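Local coordinates for xyloglucanase (Paenibacillus pabuli, PDB 2JEP), which hydrolyses xyloglucan of the plant cell wall, as a family 5 glycoside hydrolase built on a TIM barrel, at residues Val39-Ala44 and Gly123-Ile128; Thr209-Gly214 and Asn218-Leu223; Trp269-Glu274 and Thr280-Thr285; Lys329-Ser334 and Asn366-Phe371. One frame throughout, in Å; residues are numbered along the deposited sequence. Where two conformers were deposited one is given.

Contact 1 (Val39-Ala44 and Gly123-Ile128)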
loop_
_atom_site.group_PDB
_atom_site.type_symbol
_atom_site.label_atom_id
_atom_site.label_comp_id
_atom_site.label_asym_id
_atom_site.label_seq_id
_atom_site.Cartn_x
_atom_site.Cartn_y
_atom_site.Cartn_z
ATOM N N VAL A 39 -5.205 14.482 2.049
ATOM C CA VAL A 39 -3.831 14.298 1.610
ATOM C C VAL A 39 -2.869 15.079 2.502
ATOM O O VAL A 39 -1.842 14.549 2.957
ATOM C CB VAL A 39 -3.672 14.671 0.127
ATOM C CG1 VAL A 39 -2.208 14.771 -0.247
ATOM C CG2 VAL A 39 -4.428 13.662 -0.755
ATOM N N SER A 40 -3.194 16.341 2.774
ATOM C CA SER A 40 -2.395 17.140 3.675
ATOM C C SER A 40 -2.218 16.490 5.054
ATOM O O SER A 40 -1.095 16.414 5.581
ATOM C CB SER A 40 -3.026 18.529 3.804
ATOM O OG SER A 40 -3.141 19.108 2.517
ATOM N N GLU A 41 -3.324 16.029 5.630
ATOM C CA GLU A 41 -3.296 15.457 6.959
ATOM C C GLU A 41 -2.524 14.143 7.020
ATOM O O GLU A 41 -1.946 13.824 8.047
ATOM C CB GLU A 41 -4.699 15.281 7.505
ATOM C CG GLU A 41 -5.417 16.599 7.736
ATOM C CD GLU A 41 -6.742 16.434 8.435
ATOM O OE1 GLU A 41 -7.089 15.300 8.829
ATOM O OE2 GLU A 41 -7.455 17.451 8.600
ATOM N N MET A 42 -2.543 13.382 5.934
ATOM C CA MET A 42 -1.861 12.080 5.910
ATOM C C MET A 42 -0.333 12.197 5.863
ATOM O O MET A 42 0.371 11.243 6.191
ATOM C CB MET A 42 -2.364 11.245 4.725
ATOM C CG MET A 42 -3.779 10.712 4.980
ATOM S SD MET A 42 -4.406 9.704 3.625
ATOM C CE MET A 42 -3.472 8.178 3.871
ATOM N N GLY A 43 0.190 13.332 5.393
ATOM C CA GLY A 43 1.622 13.555 5.393
ATOM C C GLY A 43 2.362 12.467 4.644
ATOM O O GLY A 43 1.959 12.055 3.550
ATOM N N ALA A 44 3.491 12.044 5.218
ATOM C CA ALA A 44 4.277 10.929 4.706
ATOM C C ALA A 44 3.847 9.689 5.466
ATOM O O ALA A 44 3.668 9.709 6.691
ATOM C CB ALA A 44 5.769 11.169 4.887
ATOM N N GLY A 123 -3.190 8.911 17.050
ATOM C CA GLY A 123 -3.609 10.034 16.220
ATOM C C GLY A 123 -3.209 9.894 14.760
ATOM O O GLY A 123 -3.371 10.836 13.988
ATOM N N LEU A 124 -2.692 8.725 14.376
ATOM C CA LEU A 124 -2.202 8.525 13.010
ATOM C C LEU A 124 -3.334 8.089 12.089
ATOM O O LEU A 124 -4.313 7.511 12.541
ATOM C CB LEU A 124 -1.121 7.445 13.028
ATOM C CG LEU A 124 0.105 7.794 13.872
ATOM C CD1 LEU A 124 0.980 6.573 14.067
ATOM C CD2 LEU A 124 0.927 8.940 13.262
ATOM N N TYR A 125 -3.180 8.351 10.794
ATOM C CA TYR A 125 -3.997 7.707 9.786
ATOM C C TYR A 125 -3.500 6.265 9.654
ATOM O O TYR A 125 -2.299 5.992 9.810
ATOM C CB TYR A 125 -3.871 8.428 8.444
ATOM C CG TYR A 125 -4.773 9.633 8.351
ATOM C CD1 TYR A 125 -4.387 10.870 8.867
ATOM C CD2 TYR A 125 -6.022 9.536 7.772
ATOM C CE1 TYR A 125 -5.250 11.963 8.820
ATOM C CE2 TYR A 125 -6.867 10.619 7.704
ATOM C CZ TYR A 125 -6.485 11.817 8.223
ATOM O OH TYR A 125 -7.369 12.898 8.130
ATOM N N VAL A 126 -4.425 5.368 9.358
ATOM C CA VAL A 126 -4.134 3.949 9.288
ATOM C C VAL A 126 -4.840 3.374 8.078
ATOM O O VAL A 126 -6.024 3.675 7.863
ATOM C CB VAL A 126 -4.636 3.212 10.545
ATOM C CG1 VAL A 126 -4.235 1.730 10.497
ATOM C CG2 VAL A 126 -4.119 3.878 11.817
ATOM N N ILE A 127 -4.117 2.559 7.298
ATOM C CA ILE A 127 -4.703 1.852 6.169
ATOM C C ILE A 127 -4.577 0.352 6.448
ATOM O O ILE A 127 -3.482 -0.106 6.784
ATOM C CB ILE A 127 -3.950 2.168 4.858
ATOM C CG1 ILE A 127 -3.957 3.673 4.550
ATOM C CG2 ILE A 127 -4.510 1.324 3.687
ATOM C CD1 ILE A 127 -2.951 4.092 3.479
ATOM N N ILE A 128 -5.672 -0.400 6.319
ATOM C CA ILE A 128 -5.635 -1.867 6.387
ATOM C C ILE A 128 -6.151 -2.426 5.067
ATOM O O ILE A 128 -7.052 -1.860 4.452
ATOM C CB ILE A 128 -6.422 -2.464 7.567
ATOM C CG1 ILE A 128 -7.895 -2.066 7.545
ATOM C CG2 ILE A 128 -5.731 -2.089 8.852
ATOM C CD1 ILE A 128 -8.714 -2.714 8.667
#
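In both Tyr125 and Glu41, CG lies anti to the carbonyl carbon and beside the backbone N, with chi1 -83° for the tyrosine. The Glu41 chain then runs extended, which brings its OE1 to the phenol end of the tyrosine. Tyr125 OH donates a short hydrogen bond of 2.5 Å to Glu41 OE1. The oxygen is met on its anti side, with the hydroxyl 27° out of the carboxylate plane. Seen from the ring, OE1 lies at the edge, near the plane. The CB of Glu41 also rests against Tyr125 CE1, at 3.6 Å. The other carboxylate oxygen, OE2, is bonded to Gln37 one turn earlier, so two bonds fix the rotation of this group.

Met42 covers one face of the same ring. Its CG sits 3.8 Å from the centroid of the Tyr125 ring, close to the normal but offset toward the rim, a CH-pi contact. The sulfur lies obliquely beside the ring, with SD 4.9 Å from the Tyr125 centroid, a Met-aromatic contact. The chain bends at chi3 (75°), and the methyl CE reaches CD1 of Ile127 at 4.1 Å. Tyr125 is thus held by a polar grip at its hydroxyl and an apolar cover on a face.

Helix 35-42, which precedes the first barrel strand 45-48, packs in this way on the third strand of the TIM barrel, 125-128. Gly43 turns the chain out of the helix at positive phi. Met42 O is bonded to Ser85 OG, and the Met42 side chain also touches Ile176. Strand 125-128 itself runs between strands 85-88 and 175-178.

Contact 2 (Thr209-Gly214 and Asn218-Leu223)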
loop_
_atom_site.group_PDB
_atom_site.type_symbol
_atom_site.label_atom_id
_atom_site.label_comp_id
_atom_site.label_asym_id
_atom_site.label_seq_id
_atom_site.Cartn_x
_atom_site.Cartn_y
_atom_site.Cartn_z
ATOM N N THR A 209 -20.167 -3.365 -0.309
ATOM C CA THR A 209 -20.268 -4.174 0.892
ATOM C C THR A 209 -19.899 -3.366 2.124
ATOM O O THR A 209 -20.598 -3.401 3.139
ATOM C CB THR A 209 -19.351 -5.429 0.769
ATOM O OG1 THR A 209 -19.798 -6.246 -0.321
ATOM C CG2 THR A 209 -19.340 -6.251 2.030
ATOM N N VAL A 210 -18.783 -2.649 2.053
ATOM C CA VAL A 210 -18.363 -1.846 3.201
ATOM C C VAL A 210 -19.421 -0.812 3.556
ATOM O O VAL A 210 -19.728 -0.615 4.743
ATOM C CB VAL A 210 -16.994 -1.176 2.929
ATOM C CG1 VAL A 210 -16.710 -0.077 3.960
ATOM C CG2 VAL A 210 -15.905 -2.246 2.905
ATOM N N ARG A 211 -19.970 -0.130 2.555
ATOM C CA ARG A 211 -20.919 0.936 2.855
ATOM C C ARG A 211 -22.147 0.405 3.589
ATOM O O ARG A 211 -22.736 1.125 4.376
ATOM C CB ARG A 211 -21.387 1.634 1.580
ATOM C CG ARG A 211 -20.342 2.407 0.806
ATOM C CD ARG A 211 -19.491 3.302 1.635
ATOM N NE ARG A 211 -18.608 4.111 0.829
ATOM C CZ ARG A 211 -17.580 4.775 1.322
ATOM N NH1 ARG A 211 -17.264 4.657 2.607
ATOM N NH2 ARG A 211 -16.852 5.522 0.509
ATOM N N GLN A 212 -22.545 -0.824 3.298
ATOM C CA GLN A 212 -23.783 -1.369 3.870
ATOM C C GLN A 212 -23.592 -1.999 5.249
ATOM O O GLN A 212 -24.556 -2.501 5.839
ATOM C CB GLN A 212 -24.412 -2.341 2.897
ATOM C CG GLN A 212 -24.872 -1.659 1.629
ATOM C CD GLN A 212 -25.403 -2.644 0.642
ATOM O OE1 GLN A 212 -24.686 -3.083 -0.256
ATOM N NE2 GLN A 212 -26.657 -3.040 0.821
ATOM N N THR A 213 -22.371 -1.987 5.760
ATOM C CA THR A 213 -22.186 -2.290 7.142
ATOM C C THR A 213 -22.464 -1.023 7.926
ATOM O O THR A 213 -22.674 0.060 7.365
ATOM C CB THR A 213 -20.790 -2.853 7.456
ATOM O OG1 THR A 213 -19.791 -1.863 7.164
ATOM C CG2 THR A 213 -20.536 -4.126 6.639
ATOM N N GLY A 214 -22.451 -1.168 9.235
ATOM C CA GLY A 214 -22.777 -0.083 10.107
ATOM C C GLY A 214 -21.723 0.973 10.339
ATOM O O GLY A 214 -20.659 1.038 9.710
ATOM N N ASN A 218 -20.093 3.750 6.107
ATOM C CA ASN A 218 -20.749 4.351 4.978
ATOM C C ASN A 218 -20.137 5.688 4.577
ATOM O O ASN A 218 -20.439 6.198 3.496
ATOM C CB ASN A 218 -22.267 4.420 5.190
ATOM C CG ASN A 218 -22.676 5.416 6.227
ATOM O OD1 ASN A 218 -21.866 5.919 6.972
ATOM N ND2 ASN A 218 -23.977 5.713 6.274
ATOM N N ALA A 219 -19.236 6.222 5.416
ATOM C CA ALA A 219 -18.650 7.537 5.166
ATOM C C ALA A 219 -17.148 7.565 4.986
ATOM O O ALA A 219 -16.615 8.542 4.485
ATOM C CB ALA A 219 -19.039 8.505 6.301
ATOM N N ARG A 220 -16.447 6.514 5.411
ATOM C CA ARG A 220 -14.990 6.582 5.463
ATOM C C ARG A 220 -14.355 6.547 4.072
ATOM O O ARG A 220 -14.984 6.173 3.086
ATOM C CB ARG A 220 -14.419 5.502 6.361
ATOM C CG ARG A 220 -14.308 4.146 5.741
ATOM C CD ARG A 220 -13.559 3.137 6.631
ATOM N NE ARG A 220 -14.317 2.830 7.839
ATOM C CZ ARG A 220 -14.167 3.397 9.029
ATOM N NH1 ARG A 220 -13.225 4.283 9.272
ATOM N NH2 ARG A 220 -15.010 3.081 9.992
ATOM N N TRP A 221 -13.083 6.923 4.011
ATOM C CA TRP A 221 -12.327 6.801 2.782
ATOM C C TRP A 221 -11.971 5.349 2.492
ATOM O O TRP A 221 -11.556 4.594 3.379
ATOM C CB TRP A 221 -11.056 7.632 2.879
ATOM C CG TRP A 221 -11.313 9.090 2.900
ATOM C CD1 TRP A 221 -11.485 9.892 4.000
ATOM C CD2 TRP A 221 -11.427 9.940 1.765
ATOM N NE1 TRP A 221 -11.712 11.183 3.600
ATOM C CE2 TRP A 221 -11.686 11.242 2.235
ATOM C CE3 TRP A 221 -11.381 9.722 0.394
ATOM C CZ2 TRP A 221 -11.852 12.333 1.369
ATOM C CZ3 TRP A 221 -11.561 10.806 -0.459
ATOM C CH2 TRP A 221 -11.793 12.089 0.040
ATOM N N LEU A 222 -12.108 4.978 1.219
ATOM C CA LEU A 222 -11.799 3.641 0.735
ATOM C C LEU A 222 -10.804 3.749 -0.409
ATOM O O LEU A 222 -11.005 4.530 -1.338
ATOM C CB LEU A 222 -13.070 2.981 0.220
ATOM C CG LEU A 222 -14.243 2.883 1.209
ATOM C CD1 LEU A 222 -15.446 2.218 0.540
ATOM C CD2 LEU A 222 -13.848 2.162 2.464
ATOM N N LEU A 223 -9.727 2.968 -0.326
ATOM C CA LEU A 223 -8.611 3.019 -1.260
ATOM C C LEU A 223 -8.671 1.791 -2.174
ATOM O O LEU A 223 -8.782 0.673 -1.674
ATOM C CB LEU A 223 -7.303 3.031 -0.467
ATOM C CG LEU A 223 -5.964 2.985 -1.202
ATOM C CD1 LEU A 223 -5.817 4.233 -2.076
ATOM C CD2 LEU A 223 -4.805 2.874 -0.252
#
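Arg211 supplies the polar part of this contact. Its NH1 donates to the backbone oxygen of Arg220, at 2.8 Å from NH1 to O. The bond is fairly straight, with an N-H...O angle of 161°. It lies in the guanidinium plane and falls on a lone pair of the carbonyl. Arg211 NH2 adds a weak bond to the same Arg220 O, at 3.2 Å. A bend at chi2 (-47°) turns the arginine chain across toward the 218-223 segment. Further partners include Asn217 O for NH1 and Asp245, in a salt bridge, for NH2. Within the turn, Thr213 OG1 donates to Val210 O, which also accepts from Thr213 N.

The faces of the guanidinium are covered by unlike atoms. CD1 of Leu222 sits over the centre of one face, 3.4 Å from Arg211 CZ. Asn218 O, a polar atom, lies over the opposite face.

Apolar packing comes from Val210, whose CG1 meets Leu222 CD2 tip to tip at 3.9 Å. Arg211 O also lies 3.4 Å from CB of Asn218.

These interactions close the tight connection from helix 193-211 to barrel strand 222-225. It is an alpha-to-beta connection of the TIM barrel, on the amino-terminal side of the strands. Val210 and Leu222 both pack on Phe177 of the adjacent strand 175-178.

The chemistry is that of a buried cation. The carbonyl of Arg220 takes its N-H in the plane, Asn217 O takes a further bond, Asp245 probably balances the charge, and a leucine methyl shields a face. The arginine thereby ties the helix end to the loop just before strand 222-225.

Contact 3 (Trp269-Glu274 and Thr280-Thr285)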
loop_
_atom_site.group_PDB
_atom_site.type_symbol
_atom_site.label_atom_id
_atom_site.label_comp_id
_atom_site.label_asym_id
_atom_site.label_seq_id
_atom_site.Cartn_x
_atom_site.Cartn_y
_atom_site.Cartn_z
ATOM N N TRP A 269 13.363 -0.631 -11.595
ATOM C CA TRP A 269 13.534 -1.793 -10.723
ATOM C C TRP A 269 14.982 -2.195 -10.569
ATOM O O TRP A 269 15.397 -2.650 -9.506
ATOM C CB TRP A 269 12.753 -2.972 -11.288
ATOM C CG TRP A 269 12.756 -4.191 -10.417
ATOM C CD1 TRP A 269 13.385 -5.375 -10.671
ATOM C CD2 TRP A 269 12.114 -4.334 -9.146
ATOM N NE1 TRP A 269 13.174 -6.252 -9.631
ATOM C CE2 TRP A 269 12.407 -5.634 -8.679
ATOM C CE3 TRP A 269 11.352 -3.475 -8.330
ATOM C CZ2 TRP A 269 11.907 -6.124 -7.474
ATOM C CZ3 TRP A 269 10.860 -3.973 -7.118
ATOM C CH2 TRP A 269 11.137 -5.296 -6.718
ATOM N N ASP A 270 15.779 -2.044 -11.621
ATOM C CA ASP A 270 17.162 -2.438 -11.549
ATOM C C ASP A 270 17.903 -1.744 -10.403
ATOM O O ASP A 270 18.739 -2.369 -9.748
ATOM C CB ASP A 270 17.876 -2.361 -12.914
ATOM C CG ASP A 270 17.916 -0.973 -13.570
ATOM O OD1 ASP A 270 17.380 0.012 -13.042
ATOM O OD2 ASP A 270 18.492 -0.933 -14.705
ATOM N N PHE A 271 17.550 -0.487 -10.143
ATOM C CA PHE A 271 18.043 0.222 -8.969
ATOM C C PHE A 271 17.325 -0.154 -7.689
ATOM O O PHE A 271 17.956 -0.460 -6.677
ATOM C CB PHE A 271 17.915 1.748 -9.186
ATOM C CG PHE A 271 18.188 2.565 -7.956
ATOM C CD1 PHE A 271 19.459 2.626 -7.414
ATOM C CD2 PHE A 271 17.157 3.208 -7.294
ATOM C CE1 PHE A 271 19.709 3.345 -6.238
ATOM C CE2 PHE A 271 17.383 3.907 -6.116
ATOM C CZ PHE A 271 18.672 3.974 -5.577
ATOM N N ALA A 272 15.993 -0.077 -7.732
ATOM C CA ALA A 272 15.208 -0.059 -6.506
ATOM C C ALA A 272 14.970 -1.422 -5.889
ATOM O O ALA A 272 14.858 -1.522 -4.654
ATOM C CB ALA A 272 13.870 0.633 -6.740
ATOM N N GLY A 273 14.830 -2.450 -6.723
ATOM C CA GLY A 273 14.421 -3.743 -6.202
ATOM C C GLY A 273 15.207 -4.964 -6.640
ATOM O O GLY A 273 15.120 -6.021 -5.994
ATOM N N GLU A 274 15.952 -4.872 -7.740
ATOM C CA GLU A 274 16.681 -6.044 -8.231
ATOM C C GLU A 274 17.849 -6.376 -7.289
ATOM O O GLU A 274 18.673 -5.513 -6.986
ATOM C CB GLU A 274 17.197 -5.777 -9.645
ATOM C CG GLU A 274 17.875 -6.956 -10.281
ATOM C CD GLU A 274 18.346 -6.742 -11.707
ATOM O OE1 GLU A 274 18.152 -5.643 -12.216
ATOM O OE2 GLU A 274 18.953 -7.673 -12.287
ATOM N N THR A 280 23.375 0.642 -8.620
ATOM C CA THR A 280 23.423 1.035 -7.226
ATOM C C THR A 280 23.249 2.546 -7.003
ATOM O O THR A 280 23.320 3.006 -5.865
ATOM C CB THR A 280 24.759 0.582 -6.613
ATOM O OG1 THR A 280 25.811 1.126 -7.412
ATOM C CG2 THR A 280 24.866 -0.949 -6.571
ATOM N N GLN A 281 23.008 3.299 -8.083
ATOM C CA GLN A 281 22.893 4.744 -8.005
ATOM C C GLN A 281 21.699 5.194 -8.828
ATOM O O GLN A 281 21.247 4.482 -9.713
ATOM C CB GLN A 281 24.180 5.428 -8.507
ATOM C CG GLN A 281 25.448 4.814 -7.899
ATOM C CD GLN A 281 26.690 5.579 -8.213
ATOM O OE1 GLN A 281 26.696 6.550 -8.995
ATOM N NE2 GLN A 281 27.778 5.156 -7.600
ATOM N N TRP A 282 21.213 6.389 -8.530
ATOM C CA TRP A 282 20.033 6.956 -9.163
ATOM C C TRP A 282 20.094 8.478 -9.097
ATOM O O TRP A 282 20.514 9.041 -8.095
ATOM C CB TRP A 282 18.759 6.474 -8.432
ATOM C CG TRP A 282 17.488 6.956 -9.075
ATOM C CD1 TRP A 282 16.805 6.331 -10.093
ATOM C CD2 TRP A 282 16.785 8.172 -8.807
ATOM N NE1 TRP A 282 15.719 7.089 -10.449
ATOM C CE2 TRP A 282 15.702 8.231 -9.698
ATOM C CE3 TRP A 282 16.973 9.231 -7.909
ATOM C CZ2 TRP A 282 14.789 9.271 -9.681
ATOM C CZ3 TRP A 282 16.092 10.269 -7.925
ATOM C CH2 TRP A 282 15.015 10.285 -8.810
ATOM N N GLY A 283 19.606 9.106 -10.157
ATOM C CA GLY A 283 19.427 10.529 -10.215
ATOM C C GLY A 283 20.683 11.290 -10.575
ATOM O O GLY A 283 21.768 10.727 -10.755
ATOM N N ALA A 284 20.513 12.594 -10.647
ATOM C CA ALA A 284 21.557 13.463 -11.188
ATOM C C ALA A 284 22.846 13.422 -10.401
ATOM O O ALA A 284 23.906 13.672 -10.982
ATOM C CB ALA A 284 21.051 14.904 -11.255
ATOM N N THR A 285 22.776 13.106 -9.110
ATOM C CA THR A 285 23.981 13.106 -8.287
ATOM C C THR A 285 24.777 11.800 -8.351
ATOM O O THR A 285 25.837 11.700 -7.738
ATOM C CB THR A 285 23.706 13.470 -6.829
ATOM O OG1 THR A 285 22.982 12.409 -6.192
ATOM C CG2 THR A 285 22.948 14.812 -6.720
#
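Phe271 reaches from the short helix 269-272 to the loop segment 280-285. Both belong to the long excursion between strand 259-265 and helix 298-313 of the TIM barrel. The tight part is the phenylalanine ring against the backbone and CB of the loop. Phe271 has CG anti to its own N (chi1 171°), which sends the ring out from the helix. CB of Trp282 lies over the centre of one face, 3.6 Å from the Phe271 centroid and only 7° off the normal. This is a well-centred CH-pi contact. The two aromatic rings are oblique to each other, with planes at 32°, and the indole turns away from the helix.

The loop backbone meets the ring at its edge and obliquely. Thr280 O lies at the edge, near the plane, 3.6 Å from Phe271 CE1. Gln281 O approaches obliquely. No hydrogen bond crosses between the two segments, so they meet here through van der Waals packing alone. Asn336 and Tyr339 of helix 336-353 also touch Phe271.

Beyond Trp282 the loop leaves the helix. Gly283 N and Ala284 N are held by Gln297 and Glu298, while Ala284 and Thr285 are exposed. Thr280 and Gln281 point their CB atoms away from the helix. Their polar ends are held elsewhere: Thr280 OG1 and Gln281 NE2 both bond Asp333, and Gln281 OE1 bonds Ser286 and Thr287.

At the helix end, Gly273 lies over a face of the Trp269 ring, and Trp269 O accepts from Gly273 N at 2.8 Å and from Glu274 N.

Contact 4 (Lys329-Ser334 and Asn366-Phe371)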
loop_
_atom_site.group_PDB
_atom_site.type_symbol
_atom_site.label_atom_id
_atom_site.label_comp_id
_atom_site.label_asym_id
_atom_site.label_seq_id
_atom_site.Cartn_x
_atom_site.Cartn_y
_atom_site.Cartn_z
ATOM N N LYS A 329 21.917 -1.632 -1.015
ATOM C CA LYS A 329 23.002 -2.169 -1.855
ATOM C C LYS A 329 24.365 -1.672 -1.386
ATOM O O LYS A 329 25.311 -1.670 -2.171
ATOM C CB LYS A 329 22.757 -1.865 -3.347
ATOM C CG LYS A 329 21.522 -2.539 -3.884
ATOM C CD LYS A 329 21.371 -2.348 -5.367
ATOM C CE LYS A 329 20.100 -2.951 -5.897
ATOM N NZ LYS A 329 20.130 -3.069 -7.402
ATOM N N THR A 330 24.473 -1.278 -0.110
ATOM C CA THR A 330 25.765 -0.837 0.412
ATOM C C THR A 330 26.826 -1.942 0.431
ATOM O O THR A 330 28.018 -1.616 0.465
ATOM C CB THR A 330 25.639 -0.263 1.837
ATOM O OG1 THR A 330 25.093 -1.249 2.724
ATOM C CG2 THR A 330 24.805 1.007 1.851
ATOM N N SER A 331 26.409 -3.210 0.325
ATOM C CA SER A 331 27.346 -4.335 0.208
ATOM C C SER A 331 27.989 -4.403 -1.177
ATOM O O SER A 331 28.978 -5.108 -1.371
ATOM C CB SER A 331 26.658 -5.669 0.506
ATOM O OG SER A 331 25.626 -5.966 -0.419
ATOM N N TYR A 332 27.410 -3.689 -2.137
ATOM C CA TYR A 332 27.920 -3.645 -3.512
ATOM C C TYR A 332 28.618 -2.320 -3.818
ATOM O O TYR A 332 29.584 -2.293 -4.577
ATOM C CB TYR A 332 26.765 -3.831 -4.492
ATOM C CG TYR A 332 25.935 -5.099 -4.310
ATOM C CD1 TYR A 332 26.435 -6.351 -4.633
ATOM C CD2 TYR A 332 24.642 -5.044 -3.859
ATOM C CE1 TYR A 332 25.653 -7.495 -4.507
ATOM C CE2 TYR A 332 23.870 -6.150 -3.712
ATOM C CZ TYR A 332 24.372 -7.386 -4.049
ATOM O OH TYR A 332 23.585 -8.512 -3.968
ATOM N N ASP A 333 28.066 -1.225 -3.306
ATOM C CA ASP A 333 28.532 0.142 -3.583
ATOM C C ASP A 333 28.447 0.900 -2.264
ATOM O O ASP A 333 27.355 1.134 -1.754
ATOM C CB ASP A 333 27.622 0.766 -4.640
ATOM C CG ASP A 333 27.974 2.203 -4.992
ATOM O OD1 ASP A 333 28.775 2.842 -4.257
ATOM O OD2 ASP A 333 27.406 2.704 -5.983
ATOM N N SER A 334 29.598 1.267 -1.703
ATOM C CA SER A 334 29.617 1.924 -0.419
ATOM C C SER A 334 28.945 3.287 -0.398
ATOM O O SER A 334 28.681 3.819 0.681
ATOM C CB SER A 334 31.033 2.030 0.136
ATOM O OG SER A 334 31.830 2.840 -0.716
ATOM N N ASN A 366 17.120 -5.054 8.033
ATOM C CA ASN A 366 18.321 -4.250 8.029
ATOM C C ASN A 366 19.441 -5.169 7.603
ATOM O O ASN A 366 19.825 -6.086 8.344
ATOM C CB ASN A 366 18.593 -3.712 9.445
ATOM C CG ASN A 366 17.555 -2.691 9.874
ATOM O OD1 ASN A 366 17.581 -1.571 9.405
ATOM N ND2 ASN A 366 16.578 -3.115 10.687
ATOM N N GLY A 367 19.953 -4.950 6.403
ATOM C CA GLY A 367 21.005 -5.771 5.867
ATOM C C GLY A 367 20.896 -5.818 4.358
ATOM O O GLY A 367 20.247 -4.979 3.741
ATOM N N GLN A 368 21.548 -6.796 3.761
ATOM C CA GLN A 368 21.664 -6.843 2.320
ATOM C C GLN A 368 20.279 -6.977 1.684
ATOM O O GLN A 368 19.535 -7.907 1.994
ATOM C CB GLN A 368 22.577 -7.991 1.874
ATOM C CG GLN A 368 22.792 -7.986 0.383
ATOM C CD GLN A 368 23.701 -9.109 -0.079
ATOM O OE1 GLN A 368 23.368 -10.303 0.049
ATOM N NE2 GLN A 368 24.858 -8.739 -0.607
ATOM N N HIS A 369 19.946 -6.031 0.807
ATOM C CA HIS A 369 18.685 -5.972 0.096
ATOM C C HIS A 369 17.517 -5.541 0.981
ATOM O O HIS A 369 16.355 -5.684 0.591
ATOM C CB HIS A 369 18.339 -7.271 -0.645
ATOM C CG HIS A 369 19.451 -7.844 -1.462
ATOM N ND1 HIS A 369 19.724 -9.188 -1.480
ATOM C CD2 HIS A 369 20.350 -7.263 -2.294
ATOM C CE1 HIS A 369 20.761 -9.414 -2.276
ATOM N NE2 HIS A 369 21.157 -8.261 -2.789
ATOM N N GLY A 370 17.812 -4.996 2.157
ATOM C CA GLY A 370 16.768 -4.570 3.078
ATOM C C GLY A 370 16.149 -3.238 2.719
ATOM O O GLY A 370 16.713 -2.421 1.982
ATOM N N PHE A 371 14.960 -3.014 3.274
ATOM C CA PHE A 371 14.261 -1.736 3.144
ATOM C C PHE A 371 14.107 -0.976 4.478
ATOM O O PHE A 371 13.561 0.118 4.498
ATOM C CB PHE A 371 12.841 -1.936 2.611
ATOM C CG PHE A 371 12.717 -2.269 1.158
ATOM C CD1 PHE A 371 12.653 -1.258 0.212
ATOM C CD2 PHE A 371 12.501 -3.568 0.752
ATOM C CE1 PHE A 371 12.417 -1.556 -1.119
ATOM C CE2 PHE A 371 12.256 -3.873 -0.587
ATOM C CZ PHE A 371 12.208 -2.852 -1.512
#
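Two side-chain hydrogen bonds make this a polar surface contact between Ser331-Tyr332 and Gln368-His369. It joins two loops on the carboxyl-end side of the barrel strands. One follows strand 319-324 and leads to helix 336-353. The other follows strand 357-362.

Gln368 NE2 donates to Ser331 OG at 2.9 Å, with an N-H...O angle of 166°. The hydroxyl lies close to the amide plane. The glutamine chain is extended, with CG anti to the backbone N (chi1 -176°), and this carries the amide to Ser331.

The second bond joins Tyr332 OH and His369 NE2, 2.7 Å apart. Each group is met at the ring edge, near its plane. The two rings meet rim to rim, planes 24° apart, neither over the face of the other. The Gln368 amide is nearly parallel to the Tyr332 ring, and Gln368 CG covers the centre of a face of the imidazole.

A type II turn from Gly367 to Gly370 presents Gln368 and His369 side by side. The backbone of His369 and Gly370 also bonds Asp328, just before Lys329.

Both bonds are between polar side chains, none of which needs to carry a charge. In the Tyr332-His369 bond either group may be the donor, so it could probably hold with the imidazole neutral or protonated.

The four contacts come in series along the chain, each closing before the next opens. Contacts 1 and 2 lie on the barrel wall, at strands 125-128 and 222-225 of the same eight-stranded sheet. Their centres are 18 Å apart, and Ile127 CG2 touches Leu223 CD2 at 4.2 Å. Contacts 3 and 4 lie across the chain's centre from contact 2, their centres about 39 and 41 Å from its centre. They are neighbours, with centres 12 Å apart. Lys329 NZ of contact 4 bonds Asp270 O and Glu274 O of contact 3. Contacts 1 and 2 thus each fasten a helix to the barrel wall, while 3 and 4 involve loops leaving the carboxyl ends of the strands.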